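Local atomic coordinates of RE68036p (Drosophila melanogaster, PDB entry 1SQH), a protein that is of unknown function but may be an acyltransferase, possibly a glycine N-acyltransferase. Residues His61-Tyr69 and Thr81-Ile89; Asp15-Tyr25 and Tyr36-Lys44. All blocks are in the same frame, centred on the assembly; numbering follows the deposited sequence.

Interaction 1: His61-Tyr69 and Thr81-Ile89; sequences HISLRKQFY and TYVSLHRDI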
# COMPACT_ATOMS: atom_id res chain seq x y z
N HIS A 61 -0.18 -13.37 -9.82
CA HIS A 61 0.24 -13.09 -8.45
C HIS A 61 1.35 -12.03 -8.46
O HIS A 61 1.86 -11.66 -7.40
CB HIS A 61 0.75 -14.34 -7.74
CG HIS A 61 -0.33 -15.27 -7.29
ND1 HIS A 61 -0.95 -16.16 -8.14
CD2 HIS A 61 -0.88 -15.48 -6.07
CE1 HIS A 61 -1.84 -16.87 -7.46
NE2 HIS A 61 -1.81 -16.48 -6.20
N ILE A 62 1.71 -11.55 -9.64
CA ILE A 62 2.76 -10.54 -9.75
C ILE A 62 2.45 -9.29 -8.94
O ILE A 62 3.36 -8.59 -8.49
CB ILE A 62 2.99 -10.10 -11.19
CG1 ILE A 62 1.67 -9.65 -11.81
CG2 ILE A 62 3.62 -11.23 -11.99
CD1 ILE A 62 1.84 -8.66 -12.93
N SER A 63 1.17 -8.99 -8.76
CA SER A 63 0.76 -7.80 -8.02
C SER A 63 1.22 -7.91 -6.56
O SER A 63 1.26 -6.91 -5.84
CB SER A 63 -0.77 -7.64 -8.07
OG SER A 63 -1.41 -8.69 -7.37
N LEU A 64 1.57 -9.12 -6.14
CA LEU A 64 2.05 -9.38 -4.78
C LEU A 64 3.59 -9.43 -4.72
O LEU A 64 4.17 -9.88 -3.73
CB LEU A 64 1.47 -10.70 -4.27
CG LEU A 64 0.16 -10.62 -3.48
CD1 LEU A 64 -0.83 -9.71 -4.17
CD2 LEU A 64 -0.43 -12.02 -3.31
N ARG A 65 4.25 -8.97 -5.78
CA ARG A 65 5.71 -8.97 -5.84
C ARG A 65 6.27 -7.57 -6.03
O ARG A 65 5.58 -6.66 -6.48
CB ARG A 65 6.19 -9.85 -7.01
CG ARG A 65 5.47 -11.19 -7.19
CD ARG A 65 5.27 -11.90 -5.87
NE ARG A 65 6.17 -13.03 -5.64
CZ ARG A 65 5.94 -14.27 -6.07
NH1 ARG A 65 4.84 -14.55 -6.75
NH2 ARG A 65 6.79 -15.23 -5.77
N LYS A 66 7.54 -7.40 -5.70
CA LYS A 66 8.23 -6.13 -5.87
C LYS A 66 9.71 -6.41 -6.11
O LYS A 66 10.26 -7.37 -5.58
CB LYS A 66 8.09 -5.24 -4.63
CG LYS A 66 6.73 -4.57 -4.44
CD LYS A 66 6.83 -3.46 -3.38
CE LYS A 66 5.48 -2.83 -3.08
NZ LYS A 66 4.52 -3.83 -2.52
N GLN A 67 10.34 -5.58 -6.93
CA GLN A 67 11.77 -5.75 -7.20
C GLN A 67 12.47 -4.50 -6.68
O GLN A 67 12.27 -3.39 -7.18
CB GLN A 67 12.00 -5.93 -8.69
CG GLN A 67 11.37 -7.20 -9.24
CD GLN A 67 10.88 -7.05 -10.67
OE1 GLN A 67 9.86 -6.40 -10.93
NE2 GLN A 67 11.61 -7.65 -11.60
N PHE A 68 13.29 -4.69 -5.65
CA PHE A 68 14.00 -3.59 -5.04
C PHE A 68 15.34 -3.34 -5.71
O PHE A 68 16.00 -4.29 -6.16
CB PHE A 68 14.19 -3.89 -3.55
CG PHE A 68 12.89 -3.95 -2.78
CD1 PHE A 68 12.28 -2.78 -2.32
CD2 PHE A 68 12.26 -5.17 -2.54
CE1 PHE A 68 11.07 -2.82 -1.64
CE2 PHE A 68 11.04 -5.23 -1.86
CZ PHE A 68 10.44 -4.05 -1.41
N TYR A 69 15.74 -2.08 -5.80
CA TYR A 69 17.02 -1.73 -6.43
C TYR A 69 17.75 -0.66 -5.64
O TYR A 69 17.18 -0.00 -4.78
CB TYR A 69 16.80 -1.16 -7.84
CG TYR A 69 16.04 -2.04 -8.80
CD1 TYR A 69 14.65 -2.12 -8.75
CD2 TYR A 69 16.70 -2.77 -9.78
CE1 TYR A 69 13.94 -2.90 -9.66
CE2 TYR A 69 16.01 -3.56 -10.69
CZ TYR A 69 14.63 -3.62 -10.63
OH TYR A 69 13.93 -4.38 -11.54
N THR A 81 19.20 4.20 0.48
CA THR A 81 18.71 4.53 -0.86
C THR A 81 18.15 3.33 -1.61
O THR A 81 18.85 2.34 -1.85
CB THR A 81 19.85 5.20 -1.71
OG1 THR A 81 20.34 6.35 -1.01
CG2 THR A 81 19.33 5.64 -3.06
N TYR A 82 16.87 3.41 -1.98
CA TYR A 82 16.26 2.31 -2.70
C TYR A 82 15.16 2.77 -3.64
O TYR A 82 14.62 3.87 -3.52
CB TYR A 82 15.70 1.28 -1.71
CG TYR A 82 14.25 1.52 -1.35
CD1 TYR A 82 13.22 0.85 -2.02
CD2 TYR A 82 13.90 2.43 -0.35
CE1 TYR A 82 11.89 1.09 -1.71
CE2 TYR A 82 12.56 2.67 -0.03
CZ TYR A 82 11.56 1.99 -0.71
OH TYR A 82 10.24 2.23 -0.38
N VAL A 83 14.84 1.91 -4.58
CA VAL A 83 13.79 2.18 -5.53
C VAL A 83 13.20 0.81 -5.78
O VAL A 83 13.94 -0.15 -6.06
CB VAL A 83 14.32 2.76 -6.89
CG1 VAL A 83 13.16 2.90 -7.88
CG2 VAL A 83 14.98 4.11 -6.67
N SER A 84 11.89 0.71 -5.64
CA SER A 84 11.20 -0.55 -5.88
C SER A 84 10.31 -0.40 -7.11
O SER A 84 9.82 0.70 -7.40
CB SER A 84 10.35 -0.94 -4.67
OG SER A 84 9.50 0.12 -4.29
N LEU A 85 10.13 -1.50 -7.83
CA LEU A 85 9.30 -1.52 -9.02
C LEU A 85 8.26 -2.61 -8.83
O LEU A 85 8.60 -3.75 -8.50
CB LEU A 85 10.15 -1.78 -10.25
CG LEU A 85 11.11 -0.65 -10.67
CD1 LEU A 85 11.89 -1.07 -11.92
CD2 LEU A 85 10.32 0.61 -10.96
N HIS A 86 7.00 -2.23 -9.03
CA HIS A 86 5.84 -3.12 -8.89
C HIS A 86 5.02 -3.17 -10.18
O HIS A 86 4.92 -2.19 -10.92
CB HIS A 86 4.97 -2.64 -7.72
CG HIS A 86 3.66 -3.35 -7.58
ND1 HIS A 86 2.53 -2.98 -8.29
CD2 HIS A 86 3.28 -4.40 -6.80
CE1 HIS A 86 1.52 -3.77 -7.95
NE2 HIS A 86 1.95 -4.64 -7.05
N ARG A 87 4.41 -4.32 -10.44
CA ARG A 87 3.61 -4.48 -11.65
C ARG A 87 2.23 -5.08 -11.41
O ARG A 87 2.08 -6.07 -10.69
CB ARG A 87 4.37 -5.36 -12.65
CG ARG A 87 3.70 -5.46 -14.02
CD ARG A 87 4.64 -4.91 -15.08
NE ARG A 87 4.24 -3.60 -15.58
CZ ARG A 87 5.11 -2.67 -15.98
NH1 ARG A 87 6.42 -2.91 -15.93
NH2 ARG A 87 4.68 -1.51 -16.45
N ASP A 88 1.22 -4.45 -12.00
CA ASP A 88 -0.16 -4.92 -11.95
C ASP A 88 -0.80 -4.47 -13.27
O ASP A 88 -0.73 -5.18 -14.27
CB ASP A 88 -0.92 -4.34 -10.76
CG ASP A 88 -2.28 -5.00 -10.58
OD1 ASP A 88 -2.62 -5.85 -11.44
OD2 ASP A 88 -3.01 -4.70 -9.61
N ILE A 89 -1.42 -3.30 -13.27
CA ILE A 89 -2.00 -2.77 -14.50
C ILE A 89 -0.91 -1.91 -15.13
O ILE A 89 -0.60 -2.04 -16.31
CB ILE A 89 -3.22 -1.88 -14.24
CG1 ILE A 89 -4.39 -2.73 -13.74
CG2 ILE A 89 -3.62 -1.15 -15.52
CD1 ILE A 89 -5.67 -1.92 -13.53
O HOH W 1 4.84 -6.54 -9.02
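Gln67-Tyr69 pairs antiparallel with Val83-Leu85, the short strand axes running at 157°, and Gln67-Leu85 and Tyr69-Val83 are hydrogen-bonded pairs on either side of the non-hydrogen-bonded pair Phe68-Ser84. In the first pair Leu85 N donates to Gln67 O at 2.9 Å; in the second, Tyr69 N donates to Val83 O at 2.7 Å. Before the strand the chain lifts off in a short 3-10 turn, and there His86 takes over from the backbone: with CG anti to its own N (chi1 172°), it carries the ring toward the turn and NE2 donates to Ser63 O at 2.7 Å, the acceptor lying in the ring plane. Replacing His86 by alanine would probably leave Ser63 O without this donor and the turn less firmly tied to the strand. A water bridges the two segments, accepting from Arg87 N and lying 2.6 Å from both Ile62 O and Arg65 O. Ile62 CD1 rests 3.9 Å from Arg87 CG, the two side chains running alongside each other. On one face of the sheet Tyr69 crosses Leu85 at about a right angle, Tyr69 CE1 3.6 Å from Leu85 CD1; on the other, Phe68 CD1 lies 3.8 Å from Tyr82 CD1, the ring planes 48° apart. Neighbouring antiparallel strands of this kind, continued by strand 91-96, form a meander that corresponds to beta2-beta3-beta4 of the GNAT fold, consistent with the acetyltransferase clan of its family.

Interaction 2: Asp15-Tyr25 and Tyr36-Lys44; sequences DSEVDELLDLY and YLLLYNQRK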
# COMPACT_ATOMS: atom_id res chain seq x y z
N ASP A 15 17.49 -11.15 -2.15
CA ASP A 15 16.53 -11.28 -1.05
C ASP A 15 17.23 -10.95 0.27
O ASP A 15 16.66 -10.30 1.15
CB ASP A 15 15.95 -12.70 -1.03
CG ASP A 15 14.77 -12.87 -1.98
OD1 ASP A 15 14.63 -12.05 -2.93
OD2 ASP A 15 13.98 -13.82 -1.79
N SER A 16 18.48 -11.38 0.38
CA SER A 16 19.28 -11.14 1.58
C SER A 16 19.50 -9.65 1.81
O SER A 16 19.51 -9.18 2.95
CB SER A 16 20.63 -11.84 1.46
OG SER A 16 21.60 -11.22 2.27
N GLU A 17 19.70 -8.92 0.72
CA GLU A 17 19.92 -7.48 0.79
C GLU A 17 18.66 -6.72 1.16
O GLU A 17 18.72 -5.73 1.90
CB GLU A 17 20.46 -6.99 -0.55
CG GLU A 17 21.96 -7.14 -0.68
CD GLU A 17 22.45 -6.86 -2.09
OE1 GLU A 17 23.58 -6.35 -2.23
OE2 GLU A 17 21.70 -7.16 -3.05
N VAL A 18 17.52 -7.18 0.65
CA VAL A 18 16.24 -6.53 0.96
C VAL A 18 16.06 -6.69 2.46
O VAL A 18 15.72 -5.74 3.16
CB VAL A 18 15.06 -7.20 0.22
CG1 VAL A 18 13.77 -6.42 0.44
CG2 VAL A 18 15.37 -7.26 -1.27
N ASP A 19 16.32 -7.89 2.96
CA ASP A 19 16.19 -8.14 4.38
C ASP A 19 17.02 -7.14 5.17
O ASP A 19 16.56 -6.60 6.19
CB ASP A 19 16.60 -9.58 4.70
CG ASP A 19 15.46 -10.57 4.48
OD1 ASP A 19 15.75 -11.73 4.14
OD2 ASP A 19 14.28 -10.18 4.65
N GLU A 20 18.24 -6.86 4.71
CA GLU A 20 19.10 -5.89 5.40
C GLU A 20 18.47 -4.51 5.28
O GLU A 20 18.50 -3.72 6.21
CB GLU A 20 20.50 -5.86 4.78
CG GLU A 20 21.40 -7.00 5.17
CD GLU A 20 22.80 -6.82 4.62
OE1 GLU A 20 23.14 -7.50 3.62
OE2 GLU A 20 23.57 -6.00 5.18
N LEU A 21 17.92 -4.22 4.10
CA LEU A 21 17.29 -2.93 3.87
C LEU A 21 16.14 -2.75 4.87
O LEU A 21 15.93 -1.66 5.41
CB LEU A 21 16.74 -2.87 2.45
CG LEU A 21 16.16 -1.53 2.00
CD1 LEU A 21 17.23 -0.42 2.07
CD2 LEU A 21 15.62 -1.69 0.58
N LEU A 22 15.40 -3.84 5.09
CA LEU A 22 14.28 -3.85 6.02
C LEU A 22 14.71 -3.53 7.45
O LEU A 22 14.07 -2.72 8.12
CB LEU A 22 13.59 -5.22 5.98
CG LEU A 22 12.55 -5.56 7.05
CD1 LEU A 22 11.37 -4.61 6.98
CD2 LEU A 22 12.06 -6.99 6.84
N ASP A 23 15.79 -4.15 7.93
CA ASP A 23 16.23 -3.88 9.30
C ASP A 23 16.87 -2.50 9.44
O ASP A 23 16.86 -1.90 10.51
CB ASP A 23 17.21 -4.94 9.80
CG ASP A 23 17.53 -4.76 11.27
OD1 ASP A 23 16.62 -4.94 12.10
OD2 ASP A 23 18.69 -4.43 11.60
N LEU A 24 17.45 -2.00 8.35
CA LEU A 24 18.06 -0.68 8.38
C LEU A 24 16.98 0.34 8.67
O LEU A 24 17.16 1.23 9.49
CB LEU A 24 18.69 -0.33 7.05
CG LEU A 24 20.10 -0.79 6.75
CD1 LEU A 24 20.50 -0.20 5.41
CD2 LEU A 24 21.05 -0.34 7.86
N TYR A 25 15.86 0.21 7.97
CA TYR A 25 14.78 1.14 8.20
C TYR A 25 14.20 0.89 9.58
O TYR A 25 13.85 1.84 10.29
CB TYR A 25 13.70 1.03 7.11
CG TYR A 25 14.03 1.85 5.88
CD1 TYR A 25 14.98 1.42 4.95
CD2 TYR A 25 13.43 3.09 5.67
CE1 TYR A 25 15.34 2.22 3.86
CE2 TYR A 25 13.78 3.89 4.59
CZ TYR A 25 14.73 3.46 3.68
OH TYR A 25 15.09 4.28 2.63
N TYR A 36 9.41 1.07 6.21
CA TYR A 36 9.67 -0.17 6.92
C TYR A 36 8.46 -1.09 6.72
O TYR A 36 8.62 -2.29 6.46
CB TYR A 36 9.85 0.10 8.42
CG TYR A 36 9.61 -1.14 9.25
CD1 TYR A 36 10.56 -2.16 9.32
CD2 TYR A 36 8.40 -1.32 9.93
CE1 TYR A 36 10.33 -3.32 10.04
CE2 TYR A 36 8.15 -2.49 10.66
CZ TYR A 36 9.12 -3.49 10.70
OH TYR A 36 8.90 -4.64 11.44
N LEU A 37 7.26 -0.52 6.83
CA LEU A 37 6.04 -1.31 6.68
C LEU A 37 5.94 -1.94 5.30
O LEU A 37 5.56 -3.10 5.16
CB LEU A 37 4.81 -0.43 6.98
CG LEU A 37 4.74 -0.14 8.49
CD1 LEU A 37 3.63 0.85 8.83
CD2 LEU A 37 4.52 -1.47 9.21
N LEU A 38 6.30 -1.15 4.29
CA LEU A 38 6.29 -1.61 2.91
C LEU A 38 7.27 -2.78 2.76
O LEU A 38 6.92 -3.82 2.20
CB LEU A 38 6.69 -0.44 2.00
CG LEU A 38 7.17 -0.61 0.55
CD1 LEU A 38 6.60 -1.85 -0.08
CD2 LEU A 38 6.77 0.64 -0.23
N LEU A 39 8.48 -2.61 3.29
CA LEU A 39 9.51 -3.64 3.23
C LEU A 39 9.06 -4.85 4.04
O LEU A 39 9.17 -6.01 3.59
CB LEU A 39 10.84 -3.10 3.78
CG LEU A 39 11.89 -2.58 2.78
CD1 LEU A 39 11.24 -1.77 1.69
CD2 LEU A 39 12.93 -1.73 3.53
N TYR A 40 8.56 -4.59 5.24
CA TYR A 40 8.06 -5.65 6.09
C TYR A 40 6.96 -6.43 5.36
O TYR A 40 6.97 -7.67 5.30
CB TYR A 40 7.49 -5.05 7.37
CG TYR A 40 6.64 -6.02 8.14
CD1 TYR A 40 7.21 -6.91 9.04
CD2 TYR A 40 5.26 -6.07 7.94
CE1 TYR A 40 6.42 -7.83 9.74
CE2 TYR A 40 4.47 -6.98 8.62
CZ TYR A 40 5.06 -7.86 9.52
OH TYR A 40 4.25 -8.73 10.23
N ASN A 41 6.01 -5.70 4.78
CA ASN A 41 4.92 -6.34 4.08
C ASN A 41 5.36 -7.20 2.91
O ASN A 41 4.94 -8.37 2.80
CB ASN A 41 3.92 -5.29 3.59
CG ASN A 41 2.75 -5.91 2.87
OD1 ASN A 41 1.85 -6.46 3.48
ND2 ASN A 41 2.78 -5.85 1.55
N GLN A 42 6.20 -6.64 2.04
CA GLN A 42 6.66 -7.39 0.87
C GLN A 42 7.34 -8.70 1.26
O GLN A 42 7.01 -9.76 0.73
CB GLN A 42 7.61 -6.56 0.03
CG GLN A 42 7.97 -7.24 -1.30
CD GLN A 42 6.72 -7.60 -2.10
OE1 GLN A 42 5.99 -6.72 -2.55
NE2 GLN A 42 6.45 -8.89 -2.25
N ARG A 43 8.28 -8.62 2.19
CA ARG A 43 8.97 -9.82 2.62
C ARG A 43 8.01 -10.82 3.26
O ARG A 43 8.22 -12.03 3.17
CB ARG A 43 10.11 -9.47 3.58
CG ARG A 43 11.24 -8.73 2.87
CD ARG A 43 11.81 -9.56 1.72
NE ARG A 43 12.69 -10.63 2.21
CZ ARG A 43 12.94 -11.75 1.54
NH1 ARG A 43 12.38 -11.97 0.35
NH2 ARG A 43 13.77 -12.65 2.05
N LYS A 44 6.95 -10.33 3.91
CA LYS A 44 5.97 -11.23 4.50
C LYS A 44 5.32 -12.03 3.37
O LYS A 44 5.21 -13.26 3.46
CB LYS A 44 4.88 -10.45 5.25
CG LYS A 44 3.79 -11.36 5.82
CD LYS A 44 2.78 -10.60 6.68
CE LYS A 44 1.99 -9.59 5.85
NZ LYS A 44 0.94 -8.94 6.67
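Helices 15-25 and 36-44 run roughly antiparallel, their axes 9.0 Å apart at closest and 144° between their directions, with the CA atoms of Leu22 and Leu39, and of Tyr25 and Tyr36, nearest each other across the interface. Leu22 and Leu39 interlock at its middle. Its CG turned away from the backbone N, Leu22 sends CD1 across to the second helix, 3.5 Å from Tyr36 CE1 and 3.6 Å from Leu39 CB, so that one methyl fits among Tyr36, Leu39 and Tyr40. In return Leu39 CD2 presses against the first helix, 3.5 Å from Leu22 CA and 3.6 Å from Leu21 CG, and the Tyr25 ring borders the same methyl. This is an antiparallel helical hairpin, its helices following each other in the chain and packed on one face of the large mixed sheet, where Val18 and Leu39 touch Phe68 and Leu21 and Tyr25 touch Tyr82. Toward the start of helix 15-25 the chemistry turns ionic. Arg43, bent at chi2 and chi3, lays its CD beside Val18 CG1 and grips Asp19 side-on with two nitrogens: Arg43 NE to Asp19 OD2 at 2.9 Å, nearly straight at 169°, and Arg43 NH2 to Asp19 OD1 at 3.0 Å. The guanidinium meets both carboxylate oxygens from above their plane, the two flat groups standing 59° apart. Arg43 NH1 adds a weak bond to Asp15 OD2 at 3.2 Å. Two bonds to Asp19 probably fix the rotation of the guanidinium, while Arg56 also pairs with Asp15 and Asp46 with Arg43, extending the charge network beyond the two helices.

Interaction 2 precedes interaction 1 in the chain, and the two meet directly: helix 34-51 lies against strand 67-71, which follows it. Phe68 CE1 packs 3.5 Å from Leu39 CD1, joining the apolar middle of the helix pair to the sheet, while Gln42 probably hydrogen-bonds to Leu64 O and to Lys66 NZ. Both contacts are partly buried, but their chemistry differs. Interaction 1 is held mainly by backbone bonds, with His86 and a water serving where the first segment leaves the strand pairing; interaction 2 has no backbone bonds between its helices and relies on a leucine and tyrosine interior, with salt bridges among partly exposed residues at one end.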